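Local structure of sugar isomerase (Sinorhizobium meliloti, 3QC0) at residues 143-148 and 206-211; 175-180 and 246-251; 186-191 and 233-238; 219-224 and 264-269. The protein binds a zinc ion in a xylose isomerase-like TIM barrel and probably isomerises a sugar. All coordinates share one frame; numbering follows the deposited sequence.

Contact 1. Residues 143-148 and 206-211; sequences PLHPMY and CDWLVP
The six-membered ring of Trp208 comes up beside the imidazole of His145 and the end of Met147, where two loops meet above a TIM barrel: segment 143-148 follows strand 139-141, and the loop holding 206-211 follows strand 200-205. The backbones stay well apart, with 11.3 Å between the CA atoms of His145 and Trp208, and side chains alone fill the distance. Trp208 spans most of it because its CG lies anti to the backbone N (chi1 -176°), which sends the indole across with its benzo end leading. The two ring planes are nearly parallel, 14° apart, but displaced, so that little of one ring lies over the other. CZ3 of Trp208 therefore meets NE2 of His145 at 3.7 Å rather than sitting over the middle of the imidazole. Met147, a selenomethionine, arrives from the opposite direction, its chain extended beyond CG, and lays its methyl at the edge of the indole. The same methyl also covers one face of the His145 ring, near its rim. Tyr179 and Trp182 meet the Trp208 ring and Trp183 meets that of His145, while Ala150 of the second subunit packs on Trp208, making this a buried aromatic cluster at the dimer interface. The imidazole is fixed in rotation from within its own loop: Met147 N donates to His145 ND1 at 3.1 Å, almost straight at 174° and in the plane of the ring.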
# COMPACT_ATOMS: atom_id res chain seq x y z
N PRO A 143 -9.06 -8.41 -1.28
CA PRO A 143 -8.40 -7.15 -0.83
C PRO A 143 -7.28 -6.82 -1.82
O PRO A 143 -6.54 -7.72 -2.23
CB PRO A 143 -7.87 -7.50 0.57
CG PRO A 143 -7.77 -9.00 0.58
CD PRO A 143 -8.91 -9.49 -0.31
N LEU A 144 -7.18 -5.55 -2.17
CA LEU A 144 -6.23 -5.07 -3.15
C LEU A 144 -5.17 -4.24 -2.44
O LEU A 144 -5.41 -3.64 -1.39
CB LEU A 144 -6.88 -4.23 -4.25
CG LEU A 144 -6.93 -4.91 -5.64
CD1 LEU A 144 -7.83 -6.16 -5.66
CD2 LEU A 144 -7.28 -3.86 -6.70
N HIS A 145 -3.98 -4.22 -3.05
CA HIS A 145 -2.89 -3.47 -2.50
C HIS A 145 -3.38 -2.06 -2.18
O HIS A 145 -4.07 -1.44 -2.99
CB HIS A 145 -1.74 -3.37 -3.48
CG HIS A 145 -0.46 -3.00 -2.83
ND1 HIS A 145 -0.18 -1.70 -2.44
CD2 HIS A 145 0.62 -3.76 -2.52
CE1 HIS A 145 1.05 -1.69 -1.91
NE2 HIS A 145 1.53 -2.93 -1.90
N PRO A 146 -2.94 -1.52 -1.04
CA PRO A 146 -3.32 -0.16 -0.69
C PRO A 146 -3.06 0.91 -1.75
O PRO A 146 -3.76 1.92 -1.75
CB PRO A 146 -2.51 0.11 0.59
CG PRO A 146 -2.52 -1.25 1.27
CD PRO A 146 -2.42 -2.26 0.12
N MSE A 147 -2.09 0.72 -2.64
CA MSE A 147 -1.85 1.70 -3.69
C MSE A 147 -3.01 1.85 -4.66
O MSE A 147 -3.06 2.86 -5.36
CB MSE A 147 -0.55 1.45 -4.46
CG MSE A 147 -0.53 0.22 -5.25
SE MSE A 147 1.38 -0.01 -5.92
CE MSE A 147 1.19 -1.87 -6.26
N TYR A 148 -3.94 0.87 -4.65
CA TYR A 148 -5.12 0.91 -5.49
C TYR A 148 -6.36 1.51 -4.83
O TYR A 148 -7.45 1.54 -5.44
CB TYR A 148 -5.45 -0.53 -5.93
CG TYR A 148 -4.29 -1.21 -6.66
CD1 TYR A 148 -3.66 -0.59 -7.74
CD2 TYR A 148 -3.82 -2.45 -6.29
CE1 TYR A 148 -2.59 -1.20 -8.41
CE2 TYR A 148 -2.78 -3.07 -6.95
CZ TYR A 148 -2.13 -2.44 -7.99
OH TYR A 148 -1.10 -3.11 -8.66
N CYS A 206 2.40 -14.76 -7.58
CA CYS A 206 3.21 -13.85 -8.39
C CYS A 206 4.27 -13.35 -7.40
O CYS A 206 4.46 -13.97 -6.36
CB CYS A 206 2.40 -12.70 -9.00
SG CYS A 206 1.58 -11.70 -7.78
N ASP A 207 4.98 -12.29 -7.74
CA ASP A 207 5.98 -11.78 -6.83
C ASP A 207 6.05 -10.26 -6.86
O ASP A 207 5.58 -9.62 -7.82
CB ASP A 207 7.37 -12.39 -7.15
CG ASP A 207 8.16 -12.75 -5.89
OD1 ASP A 207 7.95 -12.10 -4.81
OD2 ASP A 207 9.04 -13.67 -5.96
N TRP A 208 6.63 -9.72 -5.79
CA TRP A 208 6.88 -8.30 -5.63
C TRP A 208 8.33 -8.01 -5.93
O TRP A 208 9.21 -8.46 -5.20
CB TRP A 208 6.49 -7.85 -4.20
CG TRP A 208 6.64 -6.35 -4.06
CD1 TRP A 208 7.80 -5.66 -3.77
CD2 TRP A 208 5.64 -5.35 -4.25
NE1 TRP A 208 7.55 -4.32 -3.73
CE2 TRP A 208 6.23 -4.10 -4.03
CE3 TRP A 208 4.29 -5.39 -4.50
CZ2 TRP A 208 5.53 -2.92 -4.13
CZ3 TRP A 208 3.59 -4.22 -4.63
CH2 TRP A 208 4.20 -3.00 -4.41
N LEU A 209 8.58 -7.30 -7.03
CA LEU A 209 9.95 -7.04 -7.48
C LEU A 209 10.59 -5.89 -6.74
O LEU A 209 9.92 -4.96 -6.32
CB LEU A 209 9.94 -6.78 -8.99
CG LEU A 209 9.42 -7.90 -9.89
CD1 LEU A 209 9.40 -7.37 -11.34
CD2 LEU A 209 10.23 -9.19 -9.66
N VAL A 210 11.92 -5.95 -6.64
CA VAL A 210 12.72 -4.84 -6.13
C VAL A 210 13.73 -4.43 -7.22
O VAL A 210 14.67 -5.17 -7.50
CB VAL A 210 13.44 -5.18 -4.80
CG1 VAL A 210 14.40 -4.03 -4.38
CG2 VAL A 210 12.40 -5.49 -3.69
N PRO A 211 13.55 -3.24 -7.82
CA PRO A 211 12.45 -2.30 -7.64
C PRO A 211 11.21 -2.76 -8.39
O PRO A 211 11.30 -3.58 -9.32
CB PRO A 211 12.99 -1.03 -8.31
CG PRO A 211 13.83 -1.59 -9.43
CD PRO A 211 14.54 -2.75 -8.82

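Contact 2. Residues 175-180 and 246-251; sequences AIDVYH and EVEIFS
Strand 172-177 gives way to helix 178-181 directly after Asp177, while the chain at 246-251 leaves strand 245-247 and runs on as a loop. The segments come nearest at Asp177 and Glu248, whose CA atoms are 8.6 Å apart, and both residues direct their side chains at each other. In each the first torsion places CG anti to the backbone N, and Glu248 stays extended beyond it, which brings the two side chains together at about a right angle, their carboxylate planes 27° apart. OD2 of Asp177 and OE1 of Glu248 stand 2.8 Å apart, a separation explained by the zinc ion that both oxygens bind. The metal's positive charge would offset the repulsion expected between two such acids. The oxygens of Asp177 divide their work. OD2 takes the zinc and also a hydrogen bond from Arg219 NH1, whereas OD1 accepts from Tyr179 N at 2.9 Å, met on its anti side. That N-cap bond, bent to 146°, ties the metal ligand to the first turn of its helix and restrains rotation of the carboxylate. Glu142 and His204 complete the protein ligands, so the zinc sits among residues at the C-terminal ends of barrel strands or just beyond them, the usual place for the active site of a TIM barrel and the metal site expected in this xylose isomerase-like family.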
# COMPACT_ATOMS: atom_id res chain seq x y z
N ALA A 175 -10.41 -13.86 -1.69
CA ALA A 175 -9.32 -14.26 -2.54
C ALA A 175 -8.05 -13.61 -2.00
O ALA A 175 -7.98 -12.39 -1.88
CB ALA A 175 -9.56 -13.80 -4.01
N ILE A 176 -7.08 -14.44 -1.69
CA ILE A 176 -5.81 -13.99 -1.11
C ILE A 176 -4.75 -13.96 -2.19
O ILE A 176 -4.28 -15.01 -2.64
CB ILE A 176 -5.38 -14.86 0.11
CG1 ILE A 176 -6.49 -14.95 1.19
CG2 ILE A 176 -4.05 -14.31 0.71
CD1 ILE A 176 -6.17 -15.92 2.33
N ASP A 177 -4.42 -12.76 -2.65
CA ASP A 177 -3.44 -12.55 -3.72
C ASP A 177 -2.20 -11.98 -3.07
O ASP A 177 -2.27 -10.95 -2.41
CB ASP A 177 -4.04 -11.59 -4.75
CG ASP A 177 -3.14 -11.31 -5.94
OD1 ASP A 177 -1.91 -11.34 -5.78
OD2 ASP A 177 -3.70 -11.04 -7.03
N VAL A 178 -1.10 -12.71 -3.16
CA VAL A 178 0.13 -12.34 -2.45
C VAL A 178 0.57 -10.93 -2.82
O VAL A 178 1.15 -10.24 -1.98
CB VAL A 178 1.26 -13.35 -2.70
CG1 VAL A 178 0.82 -14.75 -2.16
CG2 VAL A 178 1.68 -13.43 -4.18
N TYR A 179 0.28 -10.50 -4.04
CA TYR A 179 0.71 -9.16 -4.45
C TYR A 179 0.08 -8.10 -3.57
O TYR A 179 0.67 -7.10 -3.23
CB TYR A 179 0.34 -8.86 -5.91
CG TYR A 179 1.22 -7.82 -6.55
CD1 TYR A 179 2.56 -8.10 -6.84
CD2 TYR A 179 0.74 -6.55 -6.88
CE1 TYR A 179 3.39 -7.14 -7.41
CE2 TYR A 179 1.56 -5.59 -7.49
CZ TYR A 179 2.89 -5.90 -7.75
OH TYR A 179 3.71 -4.97 -8.36
N HIS A 180 -1.17 -8.33 -3.21
CA HIS A 180 -1.97 -7.33 -2.52
C HIS A 180 -1.77 -7.36 -1.01
O HIS A 180 -2.07 -6.35 -0.34
CB HIS A 180 -3.45 -7.56 -2.83
CG HIS A 180 -3.78 -7.43 -4.27
ND1 HIS A 180 -3.28 -6.40 -5.04
CD2 HIS A 180 -4.57 -8.17 -5.09
CE1 HIS A 180 -3.72 -6.54 -6.29
NE2 HIS A 180 -4.50 -7.60 -6.34
N GLU A 246 -3.11 -19.86 -8.17
CA GLU A 246 -3.45 -19.23 -9.43
C GLU A 246 -2.42 -18.16 -9.79
O GLU A 246 -2.30 -17.14 -9.07
CB GLU A 246 -4.85 -18.63 -9.29
CG GLU A 246 -5.35 -17.90 -10.53
CD GLU A 246 -6.64 -17.19 -10.27
OE1 GLU A 246 -7.59 -17.85 -9.78
OE2 GLU A 246 -6.72 -15.98 -10.55
N VAL A 247 -1.65 -18.39 -10.84
CA VAL A 247 -0.63 -17.46 -11.30
C VAL A 247 -1.23 -16.28 -12.03
O VAL A 247 -1.83 -16.40 -13.08
CB VAL A 247 0.39 -18.11 -12.20
CG1 VAL A 247 1.41 -17.06 -12.69
CG2 VAL A 247 1.02 -19.31 -11.46
N GLU A 248 -1.06 -15.11 -11.43
CA GLU A 248 -1.62 -13.89 -11.97
C GLU A 248 -0.52 -12.84 -12.04
O GLU A 248 -0.14 -12.23 -11.05
CB GLU A 248 -2.80 -13.40 -11.12
CG GLU A 248 -3.47 -12.17 -11.68
CD GLU A 248 -4.59 -11.68 -10.83
OE1 GLU A 248 -4.52 -11.87 -9.63
OE2 GLU A 248 -5.57 -11.15 -11.39
N ILE A 249 0.03 -12.69 -13.23
CA ILE A 249 1.14 -11.79 -13.51
C ILE A 249 0.74 -10.76 -14.57
O ILE A 249 0.32 -11.12 -15.67
CB ILE A 249 2.40 -12.55 -14.00
CG1 ILE A 249 2.87 -13.52 -12.91
CG2 ILE A 249 3.52 -11.55 -14.38
CD1 ILE A 249 3.93 -14.57 -13.33
N PHE A 250 0.86 -9.49 -14.25
CA PHE A 250 0.76 -8.38 -15.18
C PHE A 250 2.18 -7.84 -15.39
O PHE A 250 2.76 -7.29 -14.46
CB PHE A 250 -0.13 -7.22 -14.65
CG PHE A 250 -1.46 -7.64 -14.05
CD1 PHE A 250 -2.14 -8.78 -14.42
CD2 PHE A 250 -2.08 -6.81 -13.13
CE1 PHE A 250 -3.36 -9.12 -13.83
CE2 PHE A 250 -3.30 -7.15 -12.55
CZ PHE A 250 -3.93 -8.33 -12.89
N SER A 251 2.76 -8.04 -16.57
CA SER A 251 4.17 -7.67 -16.80
C SER A 251 4.38 -7.09 -18.20
O SER A 251 4.75 -7.81 -19.14
CB SER A 251 5.10 -8.86 -16.57
OG SER A 251 6.47 -8.52 -16.81

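Contact 3. Residues 186-191 and 233-238; sequences DLANQI and RRRIEA
Ala188 sets its methyl over one face of the Arg235 guanidinium, off-centre toward the rim and 3.5 Å from NH1, and so begins the contact of helix 187-196 with helix 229-238. Two residues earlier, Asp186 stands at the N-cap position; its carboxylate makes no capping bond but takes side-chain amides of the first turn: OD1 accepts from Asn189 ND2 through its syn lone pair, and OD2 is met by Gln190 NE2 from above the carboxylate plane. Ala188 also contributes its carbonyl. A water donates to Ala188 O at 2.8 Å and accepts from Arg235 NH1 at 3.0 Å, so the arginine is tied by a bridge to the residue whose methyl it covers. The long reach comes from an Arg235 chain extended from CG to NE, leaving CD beside the alanine as well. These are neighbouring helices of the outer layer of the TIM barrel, those following strands 172-177 and 200-205, and their segments run almost parallel, 26° apart, with axes 9.9 Å from each other. Ile191, one turn past Ala188, drives into the interface. Its CG2 branch, anti to the backbone N, lies 3.5 Å from Arg235 O and 4.0 Å from Ile236 CG1, while CD1 reaches the CB of Arg235 at 4.2 Å. Leu158 of helix 158-168 and Ala239 pack against Ile191 too, and Phe241 lies against Ile236.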
# COMPACT_ATOMS: atom_id res chain seq x y z
N ASP A 186 -0.06 -7.88 9.87
CA ASP A 186 -0.94 -8.81 10.58
C ASP A 186 -1.39 -9.99 9.70
O ASP A 186 -2.37 -10.70 10.01
CB ASP A 186 -2.16 -8.10 11.13
CG ASP A 186 -2.77 -8.87 12.34
OD1 ASP A 186 -2.04 -9.58 13.07
OD2 ASP A 186 -3.98 -8.76 12.56
N LEU A 187 -0.63 -10.26 8.63
CA LEU A 187 -1.04 -11.28 7.64
C LEU A 187 -1.20 -12.66 8.25
O LEU A 187 -2.19 -13.33 7.97
CB LEU A 187 -0.04 -11.36 6.50
CG LEU A 187 -0.39 -12.29 5.34
CD1 LEU A 187 -1.78 -11.90 4.73
CD2 LEU A 187 0.75 -12.34 4.31
N ALA A 188 -0.27 -13.08 9.10
CA ALA A 188 -0.38 -14.43 9.69
C ALA A 188 -1.66 -14.60 10.48
O ALA A 188 -2.37 -15.60 10.32
CB ALA A 188 0.81 -14.72 10.60
N ASN A 189 -2.00 -13.66 11.33
CA ASN A 189 -3.22 -13.77 12.13
C ASN A 189 -4.45 -13.72 11.23
O ASN A 189 -5.42 -14.43 11.47
CB ASN A 189 -3.35 -12.64 13.14
CG ASN A 189 -2.48 -12.85 14.39
OD1 ASN A 189 -2.17 -14.00 14.79
ND2 ASN A 189 -2.12 -11.73 15.04
N GLN A 190 -4.44 -12.90 10.18
CA GLN A 190 -5.62 -12.78 9.33
C GLN A 190 -5.81 -13.99 8.44
O GLN A 190 -6.97 -14.41 8.21
CB GLN A 190 -5.58 -11.48 8.52
CG GLN A 190 -5.61 -10.23 9.44
CD GLN A 190 -6.85 -10.12 10.29
OE1 GLN A 190 -7.96 -10.53 9.89
NE2 GLN A 190 -6.69 -9.58 11.49
N ILE A 191 -4.72 -14.64 8.00
CA ILE A 191 -4.86 -15.92 7.28
C ILE A 191 -5.48 -16.97 8.20
O ILE A 191 -6.39 -17.71 7.79
CB ILE A 191 -3.54 -16.41 6.71
CG1 ILE A 191 -3.07 -15.51 5.56
CG2 ILE A 191 -3.64 -17.85 6.15
CD1 ILE A 191 -1.65 -15.82 5.04
N ARG A 233 1.95 -19.81 1.63
CA ARG A 233 1.22 -21.02 1.21
C ARG A 233 1.11 -21.97 2.38
O ARG A 233 0.05 -22.59 2.54
CB ARG A 233 1.85 -21.70 0.03
CG ARG A 233 1.11 -22.99 -0.40
CD ARG A 233 -0.28 -22.72 -0.95
NE ARG A 233 -1.00 -23.99 -1.20
CZ ARG A 233 -2.20 -24.06 -1.75
NH1 ARG A 233 -2.84 -22.97 -2.15
NH2 ARG A 233 -2.78 -25.26 -1.90
N ARG A 234 2.17 -22.13 3.16
CA ARG A 234 2.10 -23.02 4.33
C ARG A 234 1.03 -22.54 5.31
O ARG A 234 0.28 -23.34 5.89
CB ARG A 234 3.46 -23.13 5.06
CG ARG A 234 4.52 -23.92 4.32
CD ARG A 234 5.74 -24.25 5.24
NE ARG A 234 5.99 -23.16 6.21
CZ ARG A 234 6.89 -22.17 6.08
NH1 ARG A 234 7.72 -22.10 5.04
NH2 ARG A 234 6.98 -21.24 7.03
N ARG A 235 0.94 -21.24 5.51
CA ARG A 235 -0.09 -20.70 6.36
C ARG A 235 -1.50 -20.88 5.79
O ARG A 235 -2.44 -21.16 6.52
CB ARG A 235 0.18 -19.22 6.65
CG ARG A 235 1.41 -19.01 7.54
CD ARG A 235 1.63 -17.56 7.78
NE ARG A 235 2.80 -17.31 8.62
CZ ARG A 235 2.86 -17.54 9.93
NH1 ARG A 235 1.81 -18.06 10.60
NH2 ARG A 235 4.00 -17.25 10.57
N ILE A 236 -1.65 -20.71 4.48
CA ILE A 236 -2.95 -20.93 3.83
C ILE A 236 -3.42 -22.41 3.95
O ILE A 236 -4.59 -22.69 4.30
CB ILE A 236 -2.92 -20.41 2.37
CG1 ILE A 236 -2.92 -18.86 2.35
CG2 ILE A 236 -4.11 -20.94 1.59
CD1 ILE A 236 -2.68 -18.26 0.95
N GLU A 237 -2.48 -23.32 3.74
CA GLU A 237 -2.74 -24.77 3.89
C GLU A 237 -3.07 -25.10 5.35
O GLU A 237 -4.01 -25.87 5.60
CB GLU A 237 -1.56 -25.56 3.38
CG GLU A 237 -1.45 -25.56 1.85
CD GLU A 237 -0.23 -26.25 1.32
OE1 GLU A 237 0.57 -26.76 2.14
OE2 GLU A 237 -0.02 -26.27 0.09
N ALA A 238 -2.33 -24.52 6.30
CA ALA A 238 -2.62 -24.73 7.74
C ALA A 238 -3.98 -24.21 8.15
O ALA A 238 -4.65 -24.79 9.02
CB ALA A 238 -1.52 -24.16 8.63
O HOH W 1 -1.11 -18.07 9.76

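Contact 4. Residues 219-224 and 264-269; sequences RGMMGD and IATCVE
Two bent selenomethionines carry this contact. Met221 sends CG anti to its backbone N (chi1 178°) and then folds at chi2 and chi3, which curls its methyl back against helix 260-274. Met222 starts from a different rotamer, CG anti to the carbonyl carbon (chi1 -67°), and bends twice as well, so that neighbouring residues present their ends to one helix. The methyl of Met221 settles between two side chains, with CE 3.8 Å from Thr266 CG2 and 3.9 Å from Cys267 SG. The selenium follows close behind, 3.9 Å from Cys267 CA, so the bend of the chain lies along the helix surface. Met222 reaches the backbone instead: its CE is 3.8 Å from Cys267 O and 4.3 Å from Cys267 CB. Thr266 turns CG2 to Met221, while its OG1 bonds back to Glu262 O in its own helix. A type II beta turn from Met221 to Asp224 gives the loop its shape, closed by Asp224 N to Met221 O at 2.9 Å, with Gly223 at a positive phi of 95°. At the end of the turn, Asp224 forms a salt bridge to Arg270, which also donates to Met222 O. Trp255 packs on Met221, and Val247 of the last barrel strand lies against both Met222 and Cys267. No hydrogen bond joins the two segments themselves: the loop after strand 200-205 meets the final helix of the TIM barrel through methyl, selenium and sulfur packing, an attachment that depends on shape and burial, while Arg270, further along the same helix, adds polar bonds to the turn.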
# COMPACT_ATOMS: atom_id res chain seq x y z
N ARG A 219 4.18 -6.78 -11.96
CA ARG A 219 4.23 -7.96 -11.10
C ARG A 219 5.36 -8.88 -11.54
O ARG A 219 5.67 -8.97 -12.75
CB ARG A 219 2.94 -8.76 -11.11
CG ARG A 219 1.70 -8.01 -10.68
CD ARG A 219 0.58 -8.99 -10.41
NE ARG A 219 -0.62 -8.36 -9.92
CZ ARG A 219 -1.61 -9.00 -9.31
NH1 ARG A 219 -1.61 -10.33 -9.19
NH2 ARG A 219 -2.65 -8.32 -8.85
N GLY A 220 5.94 -9.59 -10.58
CA GLY A 220 7.04 -10.51 -10.84
C GLY A 220 6.59 -11.94 -11.02
O GLY A 220 5.55 -12.36 -10.49
N MSE A 221 7.37 -12.68 -11.82
CA MSE A 221 7.30 -14.11 -11.80
C MSE A 221 7.74 -14.59 -10.41
O MSE A 221 8.69 -14.07 -9.82
CB MSE A 221 8.25 -14.65 -12.87
CG MSE A 221 8.36 -16.15 -12.98
SE MSE A 221 6.75 -17.11 -13.41
CE MSE A 221 6.68 -16.42 -15.27
N MSE A 222 7.08 -15.61 -9.92
CA MSE A 222 7.39 -16.18 -8.62
C MSE A 222 8.86 -16.52 -8.52
O MSE A 222 9.38 -17.24 -9.36
CB MSE A 222 6.61 -17.45 -8.36
CG MSE A 222 5.14 -17.30 -8.21
SE MSE A 222 4.13 -17.21 -9.88
CE MSE A 222 4.60 -18.86 -10.70
N GLY A 223 9.53 -16.04 -7.48
CA GLY A 223 10.96 -16.25 -7.27
C GLY A 223 11.86 -15.14 -7.77
O GLY A 223 13.05 -15.12 -7.43
N ASP A 224 11.33 -14.23 -8.57
CA ASP A 224 12.11 -13.10 -9.06
C ASP A 224 12.05 -11.94 -8.07
O ASP A 224 12.82 -10.97 -8.18
CB ASP A 224 11.62 -12.61 -10.43
CG ASP A 224 12.08 -13.49 -11.60
OD1 ASP A 224 12.89 -14.43 -11.38
OD2 ASP A 224 11.68 -13.17 -12.74
N ILE A 264 4.43 -19.97 -19.70
CA ILE A 264 3.75 -21.02 -18.95
C ILE A 264 4.73 -22.10 -18.46
O ILE A 264 4.62 -22.60 -17.33
CB ILE A 264 2.60 -21.66 -19.74
CG1 ILE A 264 1.55 -20.62 -20.11
CG2 ILE A 264 1.99 -22.80 -18.95
CD1 ILE A 264 0.94 -19.85 -18.91
N ALA A 265 5.71 -22.44 -19.31
CA ALA A 265 6.80 -23.30 -18.88
C ALA A 265 7.49 -22.75 -17.64
O ALA A 265 7.76 -23.52 -16.68
CB ALA A 265 7.84 -23.49 -20.03
N THR A 266 7.77 -21.44 -17.64
CA THR A 266 8.45 -20.79 -16.50
C THR A 266 7.51 -20.80 -15.29
O THR A 266 7.97 -21.11 -14.18
CB THR A 266 8.91 -19.37 -16.87
OG1 THR A 266 9.74 -19.44 -18.06
CG2 THR A 266 9.65 -18.67 -15.70
N CYS A 267 6.21 -20.53 -15.48
CA CYS A 267 5.28 -20.65 -14.35
C CYS A 267 5.33 -22.03 -13.73
O CYS A 267 5.30 -22.16 -12.54
CB CYS A 267 3.81 -20.34 -14.68
SG CYS A 267 3.49 -18.72 -15.27
N VAL A 268 5.36 -23.09 -14.53
CA VAL A 268 5.40 -24.43 -13.94
C VAL A 268 6.70 -24.67 -13.17
O VAL A 268 6.68 -25.24 -12.08
CB VAL A 268 5.23 -25.53 -15.03
CG1 VAL A 268 5.57 -26.91 -14.45
CG2 VAL A 268 3.82 -25.50 -15.61
N GLU A 269 7.84 -24.24 -13.73
CA GLU A 269 9.13 -24.42 -13.08
C GLU A 269 9.15 -23.66 -11.75
O GLU A 269 9.58 -24.20 -10.72
CB GLU A 269 10.26 -23.91 -13.98
CG GLU A 269 11.64 -24.06 -13.42
CD GLU A 269 12.09 -25.50 -13.25
OE1 GLU A 269 11.58 -26.36 -13.92
OE2 GLU A 269 13.00 -25.76 -12.45

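In the fold
Contact 2 lies deepest, about 7 Å from the chain centre, and is the one ruled by charge and metal; contact 1, about 9 Å from it between centres, is buried too but aromatic and lies against the second subunit. Contact 3 pairs two outer helices and is partly solvated, with a water bridge; contact 4 sets a loop on the last helix and is buried and apolar. The long loop after strand 200-205 serves both contact 1 and contact 4, with Asp207 O and OD2 placed for probable hydrogen bonds to Gly220 N and Gly223 N. Arg219, at the start of the contact 4 loop, reaches back into contact 2. Contact 3 touches contact 2 where Ile236 packs on Ile176.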